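PDB 4PXE: ureidoglycolate hydrolase from Arabidopsis thaliana, which hydrolyses (S)-ureidoglycolate to glyoxylate, ammonium and carbon dioxide in plant purine breakdown, as a manganese-dependent homodimeric amidohydrolase of the peptidase M20 family. Local coordinates for residues L147-L152 / Y377-F382; L151-K156 / A384-M389. All blocks are in the same frame, centred on the assembly; numbering follows the deposited sequence.

Contact 1: L147-L152 / Y377-F382; sequences LGSRLL and YHDSLF. With GLV (glyoxylic acid), chain E.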
loop_
_atom_site.group_PDB
_atom_site.type_symbol
_atom_site.label_atom_id
_atom_site.label_comp_id
_atom_site.label_asym_id
_atom_site.label_seq_id
_atom_site.Cartn_x
_atom_site.Cartn_y
_atom_site.Cartn_z
ATOM N N LEU A 147 -19.032 6.148 -13.173
ATOM C CA LEU A 147 -19.913 6.695 -12.139
ATOM C C LEU A 147 -20.955 7.632 -12.756
ATOM O O LEU A 147 -22.148 7.534 -12.460
ATOM C CB LEU A 147 -19.090 7.400 -11.059
ATOM C CG LEU A 147 -19.842 7.831 -9.795
ATOM C CD1 LEU A 147 -18.917 7.770 -8.580
ATOM C CD2 LEU A 147 -20.423 9.232 -9.959
ATOM N N GLY A 148 -20.502 8.519 -13.634
ATOM C CA GLY A 148 -21.387 9.465 -14.283
ATOM C C GLY A 148 -22.419 8.815 -15.182
ATOM O O GLY A 148 -23.607 9.131 -15.092
ATOM N N SER A 149 -21.980 7.918 -16.060
ATOM C CA SER A 149 -22.885 7.328 -17.038
ATOM C C SER A 149 -23.821 6.278 -16.431
ATOM O O SER A 149 -24.937 6.089 -16.926
ATOM C CB SER A 149 -22.126 6.785 -18.258
ATOM O OG SER A 149 -21.144 5.836 -17.867
ATOM N N ARG A 150 -23.384 5.601 -15.368
ATOM C CA ARG A 150 -24.284 4.682 -14.667
ATOM C C ARG A 150 -25.453 5.460 -14.072
ATOM O O ARG A 150 -26.587 4.966 -14.044
ATOM C CB ARG A 150 -23.562 3.925 -13.555
ATOM C CG ARG A 150 -22.616 2.824 -14.013
ATOM C CD ARG A 150 -21.944 2.218 -12.769
ATOM N NE ARG A 150 -20.856 1.288 -13.066
ATOM C CZ ARG A 150 -21.023 -0.007 -13.302
ATOM N NH1 ARG A 150 -22.246 -0.542 -13.296
ATOM N NH2 ARG A 150 -19.967 -0.774 -13.546
ATOM N N LEU A 151 -25.175 6.671 -13.596
ATOM C CA LEU A 151 -26.233 7.550 -13.091
ATOM C C LEU A 151 -27.109 8.103 -14.205
ATOM O O LEU A 151 -28.331 8.128 -14.077
ATOM C CB LEU A 151 -25.658 8.691 -12.252
ATOM C CG LEU A 151 -25.145 8.306 -10.864
ATOM C CD1 LEU A 151 -24.468 9.491 -10.204
ATOM C CD2 LEU A 151 -26.274 7.774 -9.979
ATOM N N LEU A 152 -26.505 8.548 -15.302
ATOM C CA LEU A 152 -27.309 9.020 -16.428
ATOM C C LEU A 152 -28.255 7.918 -16.900
ATOM O O LEU A 152 -29.393 8.195 -17.289
ATOM C CB LEU A 152 -26.419 9.499 -17.581
ATOM C CG LEU A 152 -25.564 10.727 -17.261
ATOM C CD1 LEU A 152 -24.520 10.950 -18.345
ATOM C CD2 LEU A 152 -26.429 11.960 -17.118
ATOM N N TYR A 377 -14.013 -1.423 -21.124
ATOM C CA TYR A 377 -15.348 -0.833 -21.024
ATOM C C TYR A 377 -15.237 0.679 -21.182
ATOM O O TYR A 377 -14.127 1.241 -21.194
ATOM C CB TYR A 377 -16.079 -1.240 -19.721
ATOM C CG TYR A 377 -15.306 -0.938 -18.449
ATOM C CD1 TYR A 377 -14.597 -1.939 -17.770
ATOM C CD2 TYR A 377 -15.280 0.352 -17.928
ATOM C CE1 TYR A 377 -13.876 -1.646 -16.604
ATOM C CE2 TYR A 377 -14.571 0.652 -16.777
ATOM C CZ TYR A 377 -13.882 -0.342 -16.117
ATOM O OH TYR A 377 -13.170 -0.030 -14.975
ATOM N N HIS A 378 -16.383 1.333 -21.345
ATOM C CA HIS A 378 -16.447 2.757 -21.643
ATOM C C HIS A 378 -17.782 3.281 -21.161
ATOM O O HIS A 378 -18.699 2.505 -20.922
ATOM C CB HIS A 378 -16.392 2.989 -23.154
ATOM C CG HIS A 378 -15.177 2.431 -23.821
ATOM N ND1 HIS A 378 -13.962 3.086 -23.831
ATOM C CD2 HIS A 378 -14.997 1.295 -24.534
ATOM C CE1 HIS A 378 -13.089 2.372 -24.516
ATOM N NE2 HIS A 378 -13.692 1.282 -24.956
ATOM N N ASP A 379 -17.916 4.597 -21.083
ATOM C CA ASP A 379 -19.223 5.205 -20.836
ATOM C C ASP A 379 -20.287 4.767 -21.844
ATOM O O ASP A 379 -21.467 4.693 -21.506
ATOM C CB ASP A 379 -19.091 6.727 -20.801
ATOM C CG ASP A 379 -18.284 7.190 -19.597
ATOM O OD1 ASP A 379 -18.745 6.916 -18.473
ATOM O OD2 ASP A 379 -17.199 7.798 -19.760
ATOM N N SER A 380 -19.863 4.465 -23.068
ATOM C CA SER A 380 -20.755 3.929 -24.098
ATOM C C SER A 380 -21.521 2.692 -23.619
ATOM O O SER A 380 -22.649 2.454 -24.052
ATOM C CB SER A 380 -19.947 3.586 -25.354
ATOM O OG SER A 380 -19.493 4.756 -26.014
ATOM N N LEU A 381 -20.920 1.904 -22.729
ATOM C CA LEU A 381 -21.557 0.679 -22.248
ATOM C C LEU A 381 -22.883 1.005 -21.560
ATOM O O LEU A 381 -23.875 0.282 -21.717
ATOM C CB LEU A 381 -20.624 -0.059 -21.278
ATOM C CG LEU A 381 -21.157 -1.348 -20.652
ATOM C CD1 LEU A 381 -21.480 -2.357 -21.726
ATOM C CD2 LEU A 381 -20.130 -1.914 -19.695
ATOM N N PHE A 382 -22.904 2.106 -20.816
ATOM C CA PHE A 382 -24.104 2.497 -20.074
ATOM C C PHE A 382 -25.011 3.457 -20.839
ATOM O O PHE A 382 -26.244 3.414 -20.692
ATOM C CB PHE A 382 -23.717 3.004 -18.689
ATOM C CG PHE A 382 -23.032 1.950 -17.883
ATOM C CD1 PHE A 382 -23.779 0.968 -17.250
ATOM C CD2 PHE A 382 -21.649 1.862 -17.852
ATOM C CE1 PHE A 382 -23.160 -0.049 -16.557
ATOM C CE2 PHE A 382 -21.023 0.843 -17.166
ATOM C CZ PHE A 382 -21.774 -0.112 -16.517
HETATM C C1 GLV E . -11.578 1.414 -18.128
HETATM O O1 GLV E . -12.378 1.928 -19.136
HETATM C C2 GLV E . -11.264 -0.033 -18.278
HETATM O O2 GLV E . -11.727 -0.663 -19.283
HETATM O O3 GLV E . -10.544 -0.611 -17.411
HETATM O O HOH W 1 -19.107 8.160 -16.334
#
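Asp379 and Phe382, three residues apart, meet Ser149 and Arg150 of helix 147-152, while Tyr377, just ahead of them, turns to the bound glyoxylate. The backbone N of Tyr377 donates to glyoxylate O2 at 3.0 Å, and one face of its ring lies under the ligand, with O2 3.4 Å above the plane. Tyr377 and His378 bind substrate, and Asp379 touches the substrate-binding Glu137, so the contact backs the pocket wall. Asp379 OD1 accepts from Ser149 OG at 2.7 Å through the anti lone pair, directed away from OD2; a close water also meets this oxygen and Ser149 N. Ser149 OG reaches it by standing between its own N and carbonyl carbon (chi1 57°). Phe382 packs beside Ser149 and offers a face to Arg150, whose CG sits 3.7 Å from the ring centroid, a CH-pi contact almost on the ring normal. The extended chain then brings one face of the guanidinium over Phe382 CZ, 3.2 Å from its plane, with the two planes 45° apart. Ser145 O and the carboxylate of Asp345 hold the arginine's polar end. Leu381 and Ser380 rest on strand 222-239, and His378 and Ser380 on strand 389-394, while Leu147, Arg150 and Leu151 pack against helix 156-164, placing the paired helices between these elements.

Contact 2: L151-K156 / A384-M389; sequences LLAGSK and ARISPM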
loop_
_atom_site.group_PDB
_atom_site.type_symbol
_atom_site.label_atom_id
_atom_site.label_comp_id
_atom_site.label_asym_id
_atom_site.label_seq_id
_atom_site.Cartn_x
_atom_site.Cartn_y
_atom_site.Cartn_z
ATOM N N LEU A 151 -25.175 6.671 -13.596
ATOM C CA LEU A 151 -26.233 7.550 -13.091
ATOM C C LEU A 151 -27.109 8.103 -14.205
ATOM O O LEU A 151 -28.331 8.128 -14.077
ATOM C CB LEU A 151 -25.658 8.691 -12.252
ATOM C CG LEU A 151 -25.145 8.306 -10.864
ATOM C CD1 LEU A 151 -24.468 9.491 -10.204
ATOM C CD2 LEU A 151 -26.274 7.774 -9.979
ATOM N N LEU A 152 -26.505 8.548 -15.302
ATOM C CA LEU A 152 -27.309 9.020 -16.428
ATOM C C LEU A 152 -28.255 7.918 -16.900
ATOM O O LEU A 152 -29.393 8.195 -17.289
ATOM C CB LEU A 152 -26.419 9.499 -17.581
ATOM C CG LEU A 152 -25.564 10.727 -17.261
ATOM C CD1 LEU A 152 -24.520 10.950 -18.345
ATOM C CD2 LEU A 152 -26.429 11.960 -17.118
ATOM N N ALA A 153 -27.796 6.673 -16.839
ATOM C CA ALA A 153 -28.601 5.530 -17.251
ATOM C C ALA A 153 -29.598 5.042 -16.190
ATOM O O ALA A 153 -30.248 4.015 -16.378
ATOM C CB ALA A 153 -27.702 4.387 -17.719
ATOM N N GLY A 154 -29.697 5.761 -15.076
ATOM C CA GLY A 154 -30.780 5.551 -14.127
ATOM C C GLY A 154 -30.594 4.514 -13.029
ATOM O O GLY A 154 -31.576 3.931 -12.564
ATOM N N SER A 155 -29.360 4.285 -12.590
ATOM C CA SER A 155 -29.130 3.319 -11.518
ATOM C C SER A 155 -29.547 3.882 -10.162
ATOM O O SER A 155 -28.826 4.675 -9.562
ATOM C CB SER A 155 -27.662 2.890 -11.468
ATOM O OG SER A 155 -27.444 2.006 -10.379
ATOM N N LYS A 156 -30.717 3.468 -9.679
ATOM C CA LYS A 156 -31.183 3.894 -8.363
ATOM C C LYS A 156 -30.314 3.287 -7.263
ATOM O O LYS A 156 -30.071 3.914 -6.230
ATOM C CB LYS A 156 -32.655 3.512 -8.160
ATOM C CG LYS A 156 -33.600 4.174 -9.150
ATOM C CD LYS A 156 -35.048 4.075 -8.690
ATOM C CE LYS A 156 -35.925 5.117 -9.383
ATOM N NZ LYS A 156 -35.625 6.517 -8.940
ATOM N N ALA A 384 -25.641 3.105 -23.810
ATOM C CA ALA A 384 -26.403 2.170 -24.642
ATOM C C ALA A 384 -27.758 1.808 -24.031
ATOM O O ALA A 384 -28.666 1.356 -24.735
ATOM C CB ALA A 384 -25.596 0.908 -24.909
ATOM N N ARG A 385 -27.888 1.996 -22.721
ATOM C CA ARG A 385 -29.154 1.725 -22.046
ATOM C C ARG A 385 -30.173 2.852 -22.246
ATOM O O ARG A 385 -31.370 2.664 -22.001
ATOM C CB ARG A 385 -28.903 1.489 -20.554
ATOM C CG ARG A 385 -27.950 0.354 -20.280
ATOM C CD ARG A 385 -27.790 0.128 -18.793
ATOM N NE ARG A 385 -26.860 -0.958 -18.530
ATOM C CZ ARG A 385 -26.700 -1.517 -17.335
ATOM N NH1 ARG A 385 -27.412 -1.078 -16.304
ATOM N NH2 ARG A 385 -25.841 -2.511 -17.178
ATOM N N ILE A 386 -29.691 4.008 -22.699
ATOM C CA ILE A 386 -30.469 5.242 -22.813
ATOM C C ILE A 386 -30.761 5.572 -24.275
ATOM O O ILE A 386 -31.808 6.135 -24.607
ATOM C CB ILE A 386 -29.689 6.441 -22.200
ATOM C CG1 ILE A 386 -29.578 6.290 -20.690
ATOM C CG2 ILE A 386 -30.362 7.775 -22.527
ATOM C CD1 ILE A 386 -30.932 6.133 -20.014
ATOM N N SER A 387 -29.830 5.223 -25.154
ATOM C CA SER A 387 -29.988 5.559 -26.561
ATOM C C SER A 387 -29.133 4.657 -27.446
ATOM O O SER A 387 -28.218 3.983 -26.959
ATOM C CB SER A 387 -29.642 7.029 -26.798
ATOM O OG SER A 387 -28.250 7.237 -26.747
ATOM N N PRO A 388 -29.447 4.617 -28.747
ATOM C CA PRO A 388 -28.586 3.933 -29.711
ATOM C C PRO A 388 -27.142 4.402 -29.544
ATOM O O PRO A 388 -26.904 5.603 -29.415
ATOM C CB PRO A 388 -29.153 4.390 -31.052
ATOM C CG PRO A 388 -30.626 4.544 -30.769
ATOM C CD PRO A 388 -30.700 5.098 -29.373
ATOM N N MET A 389 -26.205 3.463 -29.534
ATOM C CA MET A 389 -24.814 3.783 -29.240
ATOM C C MET A 389 -23.881 3.279 -30.330
ATOM O O MET A 389 -24.154 2.278 -30.991
ATOM C CB MET A 389 -24.448 3.154 -27.884
ATOM C CG MET A 389 -22.960 3.204 -27.482
ATOM S SD MET A 389 -21.940 1.897 -28.210
ATOM C CE MET A 389 -22.513 0.438 -27.331
HETATM O O HOH W 2 -29.055 1.265 -15.568
#
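Ile386 lays the end of its side chain against the backbone where helix 147-152 runs out, and Ala153 is the residue it meets most closely. Its CG1 lies 3.7 Å from Ala153 CA and 4.0 Å from Ala153 CB. CG1 is opposite the residue's own carbonyl carbon (chi1 -68°), and a bend at the second torsion (chi2 -56°) brings CD1 alongside the same turn, 3.7 Å from Leu152 O. An alanine here, without CG1 and CD1, is likely to leave a gap beside Ala153 CA and the Leu152 carbonyl.

Arg385 approaches from the preceding position along the loop. Its CB faces Ala153 CB at 4.2 Å, a loose methyl-to-methylene contact, and the extended chain carries the guanidinium onward. At the edge of that group, in its plane, NH1 donates to a water at 3.0 Å. The same water donates to Ala153 O at 3.1 Å, forming a solvent bridge in place of any direct hydrogen bond between the segments.

Gly154, the first residue to leave the helical conformation, has a positive phi of 88°; a CB there would collide with the carbonyl O of Ala153, and Gly154 N bonds back to Leu151 O. Ser155 is the N-cap of helix 156-164, with OG accepting from Leu158 N. Segment 384-389 is tied in turn to Gly199 and Lys198, through the backbone of Ile386 and through Arg385 O. The contact thus sets a loop leading into strand 389-394 against a glycine-ended Schellman motif, the C-terminal stop of a helix.

Contacts 1 and 2 run in succession along the same helix and its exit: they share Leu151 and Leu152, and their centres lie about 7 Å apart. They also touch directly. Phe382 O packs on Ala153 CB at 3.5 Å, and Arg150 O is 3.2 Å from Ser155 N, a probable hydrogen bond. Contact 1 is the inner one, where Asp379 brings its side chain to about 3 Å from that of Glu137 and about 7 Å from a manganese ion. Contact 2 lies farther out, the side chains of Arg385 and Tyr377 being about 10 Å apart. In the pocket, Arg307 and Asn294 of the second subunit also hydrogen-bond to glyoxylate.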